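Local coordinates for calcineurin-like phosphoesterase domain-containing protein (Aquifex aeolicus, PDB 1XM7), which is of unknown function but belongs to the calcineurin-like phosphoesterases, and so probably acts as a metal-dependent hydrolase, at residues Y5-T10 with T35-V40; F12-E15 with N19-P22; G51-H56 with E62-W67. All coordinates share one frame; numbering follows the deposited sequence.

All three contacts belong to the calcineurin-like phosphoesterase fold. Interactions 1 and 3 adjoin, their centres about 12 Å apart: Thr10 OG1 lies 2.7 Å from Phe53 O, Asp9 N is 2.7 Å from Gly51 O, and Leu37 CD1 packs at 3.7 Å on Trp67 CZ3. Interaction 2 lies farther out, about 18 Å from interaction 1 and 14 Å from interaction 3 between centres, and is tied to 51-56 by Phe12 O to Trp55 N, 2.7 Å. The loop after strand 4-7 and loop 51-56 carry Asp9 and Asp52, members of the Asp-x-His and Gly-Asp motifs that supply metal ligands in relatives; the packing lies beside that probable active site.

Interaction 1: Y5-T10 with T35-V40; sequences YFISDT and TNLLKV
This contact belongs to the first beta-alpha-beta crossover of the domain, where Tyr5 and Ile7 of strand 4-7 meet Leu37 in the last turn of helix 29-38 and Val40 just past its end. Val40 CG1 lies over one face of the phenol ring, displaced toward its rim on the CE2 and CZ side. It comes to 3.3 Å from Tyr5 CE2 and stands 3.6 Å from the ring centroid, 27° off the normal, which makes it a CH-pi contact on the tight side. The valine's first torsion (137°) is not at a staggered minimum, so the exact placing of its methyls deserves some caution. An inverse gamma turn centred on Lys39 breaks the helix just before and brings Val40 back over the ring.

Two residues along the strand, Ile7 and Leu37 reach toward each other tip to tip, Ile7 CD1 to Leu37 CD2 at 4.0 Å. CG1 of Ile7 stands anti to the backbone N (chi1 -168°), and the extended chain beyond it carries CD1 out to the helix. Leu47 of the adjacent strand 46-49 touches Tyr5, Ile7 and Leu37, and so joins the two pairs into one apolar layer.

Beyond the strand end the chain turns polar: Ser8 OG donates to the anti side of Asp9 OD1 at 2.7 Å, an oxygen that also accepts the N-H of His147. Buried sheet-to-helix packing thus leads directly into the loop after the first strand, which carries the Asp-x-His motif of Asp9 and His11 characteristic of calcineurin-like phosphoesterases.

Interaction 2: F12-E15 with N19-P22; sequences FYHE and NLNP
The imidazole of His14 has the indole of Trp55 stacked on one side of its plane, while Leu20 CD1 approaches obliquely from the opposite side. CD1 is 4.2 Å from both His14 CE1 and His14 NE2, so the methyl meets the far end of the ring, and the two side chains cross at about a right angle. The ring of His11 also meets the imidazole, with the planes about 25° apart. What sends His14 toward the leucine is its first torsion: CG is anti to the backbone N (chi1 -170°), and the ring extends away from its own chain.

His14 is the centre of an inverse gamma turn, with Glu15 N making a weak bond of 2.9 Å to Tyr13 O. The bend follows the Asp-x-His motif of the phosphoesterase fold and turns the chain into the short helix 17-20, on whose last turn Leu20 sits. Backbone atoms give this contact little: Glu15 O and Asn19 N are 4.5 Å apart, too far for a hydrogen bond. The leucine side is largely solvent-exposed, whereas His14 is buried. Ahead of the turn, Tyr13 is fixed from elsewhere, its OH bonded to Asp59 and to the backbone N of Asn61 and its own N to Glu30, while Phe12 pairs through its backbone with Phe53 and Trp55.

Interaction 3: G51-H56 with E62-W67; sequences GDFTWH and EYLRIW
Phe53 and Trp67 both hold CG anti to the backbone N (chi1 174° and 161°), and these extended torsions carry each ring across the gap until they meet. Phe53 turns its edge to the indole: CE1 stands 3.6 Å from Trp67 CE2, over the centre of one face of the double ring. The pair is edge-to-face, the phenyl and the five-membered ring having centroids 4.7 Å apart and planes inclined at 58°. Indole NE1 is held separately by the carbonyl O of Tyr91, which helps to set how the ring is turned.

One helical turn earlier Leu64 also reaches the phenyl, its CD2 lying 3.8 Å from Phe53 CZ. The same methyl passes 4.0 Å from Thr54 OG1, in a crossing near a right angle. That hydroxyl donates to His56 O at 2.7 Å, the donor tilted somewhat out of the carbonyl plane, a bond that ties the loop to itself two residues on, next to the leucine methyls. A leucine in place of Trp67 would probably leave the Phe53 edge without its aromatic face, the Tyr91 carbonyl without its donor and a gap between loop and helix.

At the start of the helix Glu62 is the N-cap residue, and Asp59 accepts from the backbone N of Leu64 and of Arg65. The loop 51-56, with the family's Gly-Asp motif, leaves strand 46-49, and helix 63-69 leads on to the parallel strand 73-77. On the way that helix packs against helix 29-38, with Trp67 touching Leu37 and Ile66 touching Leu34.

Interaction 1: Y5-T10 with T35-V40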
# COMPACT_ATOMS: atom_id res chain seq x y z
N TYR A 5 0.54 10.34 -0.84
CA TYR A 5 1.12 9.26 -1.63
C TYR A 5 0.67 7.92 -1.10
O TYR A 5 0.37 7.79 0.08
CB TYR A 5 2.64 9.31 -1.59
CG TYR A 5 3.20 10.55 -2.22
CD1 TYR A 5 3.46 11.68 -1.46
CD2 TYR A 5 3.42 10.60 -3.60
CE1 TYR A 5 3.93 12.85 -2.06
CE2 TYR A 5 3.89 11.75 -4.21
CZ TYR A 5 4.14 12.88 -3.43
OH TYR A 5 4.62 14.01 -4.03
N PHE A 6 0.61 6.92 -1.97
CA PHE A 6 0.18 5.59 -1.56
C PHE A 6 1.08 4.54 -2.16
O PHE A 6 1.42 4.59 -3.34
CB PHE A 6 -1.26 5.34 -2.00
CG PHE A 6 -2.17 6.48 -1.70
CD1 PHE A 6 -2.16 7.62 -2.50
CD2 PHE A 6 -2.96 6.46 -0.56
CE1 PHE A 6 -2.92 8.72 -2.18
CE2 PHE A 6 -3.74 7.57 -0.23
CZ PHE A 6 -3.71 8.70 -1.04
N ILE A 7 1.45 3.58 -1.32
CA ILE A 7 2.35 2.51 -1.71
C ILE A 7 2.03 1.34 -0.81
O ILE A 7 1.49 1.53 0.28
CB ILE A 7 3.80 2.96 -1.46
CG1 ILE A 7 4.79 2.00 -2.12
CG2 ILE A 7 4.02 3.11 0.05
CD1 ILE A 7 6.21 2.58 -2.21
N SER A 8 2.34 0.13 -1.25
CA SER A 8 2.08 -1.02 -0.41
C SER A 8 2.82 -2.26 -0.88
O SER A 8 3.34 -2.30 -1.99
CB SER A 8 0.58 -1.32 -0.37
OG SER A 8 0.14 -1.74 -1.64
N ASP A 9 2.85 -3.27 -0.01
CA ASP A 9 3.52 -4.53 -0.31
C ASP A 9 4.99 -4.33 -0.62
O ASP A 9 5.50 -4.89 -1.59
CB ASP A 9 2.83 -5.22 -1.48
CG ASP A 9 1.35 -5.37 -1.26
OD1 ASP A 9 0.60 -4.45 -1.62
OD2 ASP A 9 0.94 -6.40 -0.69
N THR A 10 5.66 -3.54 0.21
CA THR A 10 7.07 -3.26 0.02
C THR A 10 7.93 -4.49 0.33
O THR A 10 9.00 -4.68 -0.27
CB THR A 10 7.49 -2.08 0.88
OG1 THR A 10 6.93 -2.22 2.19
CG2 THR A 10 6.98 -0.79 0.27
N THR A 35 14.44 4.89 -2.77
CA THR A 35 14.94 5.94 -3.63
C THR A 35 13.78 6.72 -4.20
O THR A 35 13.74 7.94 -4.10
CB THR A 35 15.79 5.36 -4.77
OG1 THR A 35 17.03 4.89 -4.24
CG2 THR A 35 16.06 6.42 -5.82
N ASN A 36 12.82 6.01 -4.79
CA ASN A 36 11.65 6.65 -5.40
C ASN A 36 10.79 7.43 -4.41
O ASN A 36 10.04 8.32 -4.81
CB ASN A 36 10.79 5.61 -6.12
CG ASN A 36 11.43 5.15 -7.43
OD1 ASN A 36 11.21 4.02 -7.87
ND2 ASN A 36 12.21 6.02 -8.06
N LEU A 37 10.91 7.09 -3.13
CA LEU A 37 10.16 7.80 -2.11
C LEU A 37 10.97 9.02 -1.75
O LEU A 37 10.42 10.09 -1.49
CB LEU A 37 9.97 6.94 -0.87
CG LEU A 37 9.02 5.76 -0.99
CD1 LEU A 37 9.11 4.95 0.28
CD2 LEU A 37 7.59 6.24 -1.24
N LEU A 38 12.28 8.83 -1.74
CA LEU A 38 13.20 9.90 -1.40
C LEU A 38 12.99 11.13 -2.28
O LEU A 38 12.86 12.26 -1.78
CB LEU A 38 14.64 9.43 -1.54
CG LEU A 38 15.66 10.06 -0.58
CD1 LEU A 38 17.06 9.67 -1.02
CD2 LEU A 38 15.51 11.56 -0.55
N LYS A 39 12.97 10.91 -3.59
CA LYS A 39 12.81 12.03 -4.50
C LYS A 39 11.38 12.35 -4.83
O LYS A 39 10.99 12.37 -5.99
CB LYS A 39 13.61 11.78 -5.78
CG LYS A 39 13.50 10.39 -6.37
CD LYS A 39 14.49 10.28 -7.52
CE LYS A 39 14.42 8.94 -8.21
NZ LYS A 39 15.15 9.00 -9.50
N VAL A 40 10.60 12.65 -3.80
CA VAL A 40 9.20 12.96 -3.99
C VAL A 40 8.59 13.52 -2.70
O VAL A 40 7.97 14.59 -2.69
CB VAL A 40 8.46 11.69 -4.47
CG1 VAL A 40 7.14 11.51 -3.75
CG2 VAL A 40 8.27 11.76 -5.97

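Interaction 2: F12-E15 with N19-P22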
# COMPACT_ATOMS: atom_id res chain seq x y z
N PHE A 12 9.97 -5.23 2.61
CA PHE A 12 11.36 -4.95 2.92
C PHE A 12 11.96 -6.17 3.59
O PHE A 12 11.38 -6.74 4.50
CB PHE A 12 11.48 -3.75 3.87
CG PHE A 12 11.16 -2.43 3.23
CD1 PHE A 12 11.88 -2.00 2.12
CD2 PHE A 12 10.19 -1.60 3.76
CE1 PHE A 12 11.63 -0.75 1.55
CE2 PHE A 12 9.93 -0.35 3.21
CZ PHE A 12 10.65 0.08 2.10
N TYR A 13 13.14 -6.57 3.12
CA TYR A 13 13.86 -7.71 3.67
C TYR A 13 13.29 -9.06 3.32
O TYR A 13 13.77 -10.08 3.80
CB TYR A 13 13.97 -7.58 5.19
CG TYR A 13 14.95 -6.51 5.63
CD1 TYR A 13 14.52 -5.36 6.29
CD2 TYR A 13 16.32 -6.66 5.39
CE1 TYR A 13 15.43 -4.39 6.70
CE2 TYR A 13 17.23 -5.69 5.79
CZ TYR A 13 16.78 -4.56 6.44
OH TYR A 13 17.69 -3.61 6.81
N HIS A 14 12.25 -9.10 2.49
CA HIS A 14 11.70 -10.39 2.09
C HIS A 14 12.48 -10.86 0.87
O HIS A 14 11.98 -10.91 -0.26
CB HIS A 14 10.21 -10.32 1.75
CG HIS A 14 9.59 -11.67 1.57
ND1 HIS A 14 8.30 -11.84 1.10
CD2 HIS A 14 10.08 -12.91 1.79
CE1 HIS A 14 8.03 -13.13 1.04
NE2 HIS A 14 9.09 -13.80 1.45
N GLU A 15 13.74 -11.20 1.13
CA GLU A 15 14.71 -11.66 0.15
C GLU A 15 14.18 -12.73 -0.79
O GLU A 15 14.50 -12.74 -1.97
CB GLU A 15 15.91 -12.19 0.93
CG GLU A 15 17.15 -12.57 0.16
CD GLU A 15 18.24 -13.06 1.12
OE1 GLU A 15 18.09 -14.18 1.69
OE2 GLU A 15 19.23 -12.32 1.34
N ASN A 19 12.68 -14.69 -5.54
CA ASN A 19 12.48 -16.03 -6.08
C ASN A 19 11.01 -16.27 -6.42
O ASN A 19 10.68 -16.82 -7.47
CB ASN A 19 12.91 -17.08 -5.05
CG ASN A 19 14.41 -17.15 -4.89
OD1 ASN A 19 14.92 -17.42 -3.80
ND2 ASN A 19 15.14 -16.93 -5.98
N LEU A 20 10.12 -15.83 -5.53
CA LEU A 20 8.68 -16.00 -5.70
C LEU A 20 8.06 -15.19 -6.85
O LEU A 20 7.08 -15.62 -7.45
CB LEU A 20 8.00 -15.68 -4.37
CG LEU A 20 8.50 -16.59 -3.25
CD1 LEU A 20 8.06 -16.06 -1.91
CD2 LEU A 20 7.98 -17.99 -3.46
N ASN A 21 8.63 -14.02 -7.14
CA ASN A 21 8.13 -13.18 -8.22
C ASN A 21 9.34 -12.78 -9.04
O ASN A 21 9.62 -11.60 -9.21
CB ASN A 21 7.46 -11.94 -7.66
CG ASN A 21 6.36 -12.27 -6.67
OD1 ASN A 21 5.74 -13.33 -6.76
ND2 ASN A 21 6.11 -11.37 -5.73
N PRO A 22 10.05 -13.78 -9.58
CA PRO A 22 11.25 -13.58 -10.39
C PRO A 22 10.98 -12.51 -11.41
O PRO A 22 11.81 -11.65 -11.68
CB PRO A 22 11.45 -14.94 -11.06
CG PRO A 22 10.68 -15.89 -10.19
CD PRO A 22 9.46 -15.10 -9.86

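Interaction 3: G51-H56 with E62-W67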
# COMPACT_ATOMS: atom_id res chain seq x y z
N GLY A 51 -0.13 -1.99 3.62
CA GLY A 51 0.06 -3.40 3.88
C GLY A 51 1.36 -4.09 3.53
O GLY A 51 1.97 -3.83 2.50
N ASP A 52 1.76 -5.01 4.42
CA ASP A 52 2.97 -5.81 4.30
C ASP A 52 4.21 -4.94 4.10
O ASP A 52 4.87 -4.96 3.06
CB ASP A 52 2.79 -6.84 3.18
CG ASP A 52 1.76 -7.91 3.56
OD1 ASP A 52 1.45 -8.79 2.73
OD2 ASP A 52 1.26 -7.86 4.70
N PHE A 53 4.50 -4.19 5.15
CA PHE A 53 5.60 -3.26 5.24
C PHE A 53 6.96 -3.92 5.22
O PHE A 53 7.69 -3.82 4.23
CB PHE A 53 5.44 -2.44 6.53
CG PHE A 53 6.59 -1.53 6.83
CD1 PHE A 53 7.00 -0.58 5.90
CD2 PHE A 53 7.26 -1.60 8.03
CE1 PHE A 53 8.05 0.28 6.18
CE2 PHE A 53 8.30 -0.75 8.32
CZ PHE A 53 8.70 0.19 7.40
N THR A 54 7.31 -4.59 6.32
CA THR A 54 8.61 -5.25 6.41
C THR A 54 8.48 -6.73 6.75
O THR A 54 7.55 -7.15 7.45
CB THR A 54 9.50 -4.57 7.48
OG1 THR A 54 10.81 -5.13 7.43
CG2 THR A 54 8.93 -4.76 8.86
N TRP A 55 9.43 -7.52 6.25
CA TRP A 55 9.42 -8.96 6.48
C TRP A 55 9.89 -9.31 7.89
O TRP A 55 9.45 -10.29 8.47
CB TRP A 55 10.27 -9.68 5.42
CG TRP A 55 9.77 -11.06 5.11
CD1 TRP A 55 10.45 -12.24 5.26
CD2 TRP A 55 8.44 -11.41 4.70
NE1 TRP A 55 9.61 -13.30 4.97
CE2 TRP A 55 8.38 -12.82 4.63
CE3 TRP A 55 7.30 -10.67 4.39
CZ2 TRP A 55 7.22 -13.50 4.27
CZ3 TRP A 55 6.14 -11.34 4.03
CH2 TRP A 55 6.11 -12.75 3.97
N HIS A 56 10.77 -8.50 8.46
CA HIS A 56 11.25 -8.69 9.82
C HIS A 56 11.85 -7.37 10.28
O HIS A 56 11.97 -6.44 9.48
CB HIS A 56 12.28 -9.81 9.89
CG HIS A 56 13.51 -9.54 9.09
ND1 HIS A 56 14.44 -8.59 9.44
CD2 HIS A 56 13.97 -10.12 7.95
CE1 HIS A 56 15.42 -8.59 8.56
NE2 HIS A 56 15.16 -9.50 7.64
N GLU A 62 19.96 -1.00 7.08
CA GLU A 62 19.51 0.37 7.29
C GLU A 62 18.24 0.72 6.54
O GLU A 62 17.79 1.87 6.57
CB GLU A 62 20.59 1.38 6.87
CG GLU A 62 22.01 1.10 7.39
CD GLU A 62 22.07 0.89 8.89
OE1 GLU A 62 21.20 1.44 9.61
OE2 GLU A 62 22.99 0.17 9.34
N TYR A 63 17.64 -0.25 5.87
CA TYR A 63 16.43 0.03 5.13
C TYR A 63 15.39 0.72 6.00
O TYR A 63 14.82 1.75 5.62
CB TYR A 63 15.84 -1.26 4.53
CG TYR A 63 16.72 -1.96 3.51
CD1 TYR A 63 17.62 -1.24 2.73
CD2 TYR A 63 16.64 -3.35 3.33
CE1 TYR A 63 18.43 -1.88 1.80
CE2 TYR A 63 17.45 -3.99 2.40
CZ TYR A 63 18.35 -3.25 1.64
OH TYR A 63 19.19 -3.87 0.74
N LEU A 64 15.15 0.18 7.19
CA LEU A 64 14.16 0.75 8.09
C LEU A 64 14.56 2.09 8.68
O LEU A 64 13.73 2.98 8.82
CB LEU A 64 13.82 -0.26 9.21
CG LEU A 64 13.24 -1.60 8.75
CD1 LEU A 64 12.64 -2.32 9.94
CD2 LEU A 64 12.18 -1.39 7.66
N ARG A 65 15.83 2.22 9.03
CA ARG A 65 16.32 3.47 9.60
C ARG A 65 16.13 4.54 8.52
O ARG A 65 15.69 5.65 8.81
CB ARG A 65 17.80 3.32 9.98
CG ARG A 65 18.36 4.45 10.86
CD ARG A 65 19.75 4.11 11.45
NE ARG A 65 19.70 3.00 12.40
CZ ARG A 65 20.75 2.51 13.07
NH1 ARG A 65 21.96 3.03 12.89
NH2 ARG A 65 20.59 1.48 13.90
N ILE A 66 16.44 4.18 7.28
CA ILE A 66 16.30 5.10 6.15
C ILE A 66 14.84 5.50 5.98
O ILE A 66 14.51 6.68 5.87
CB ILE A 66 16.82 4.46 4.85
CG1 ILE A 66 18.34 4.30 4.93
CG2 ILE A 66 16.43 5.31 3.64
CD1 ILE A 66 18.93 3.48 3.81
N TRP A 67 13.95 4.51 5.97
CA TRP A 67 12.53 4.77 5.85
C TRP A 67 12.08 5.77 6.91
O TRP A 67 11.37 6.74 6.63
CB TRP A 67 11.75 3.46 6.00
CG TRP A 67 10.31 3.63 6.34
CD1 TRP A 67 9.77 3.85 7.58
CD2 TRP A 67 9.22 3.64 5.42
NE1 TRP A 67 8.41 4.00 7.49
CE2 TRP A 67 8.04 3.87 6.18
CE3 TRP A 67 9.11 3.48 4.04
CZ2 TRP A 67 6.78 3.95 5.59
CZ3 TRP A 67 7.85 3.55 3.44
CH2 TRP A 67 6.70 3.78 4.22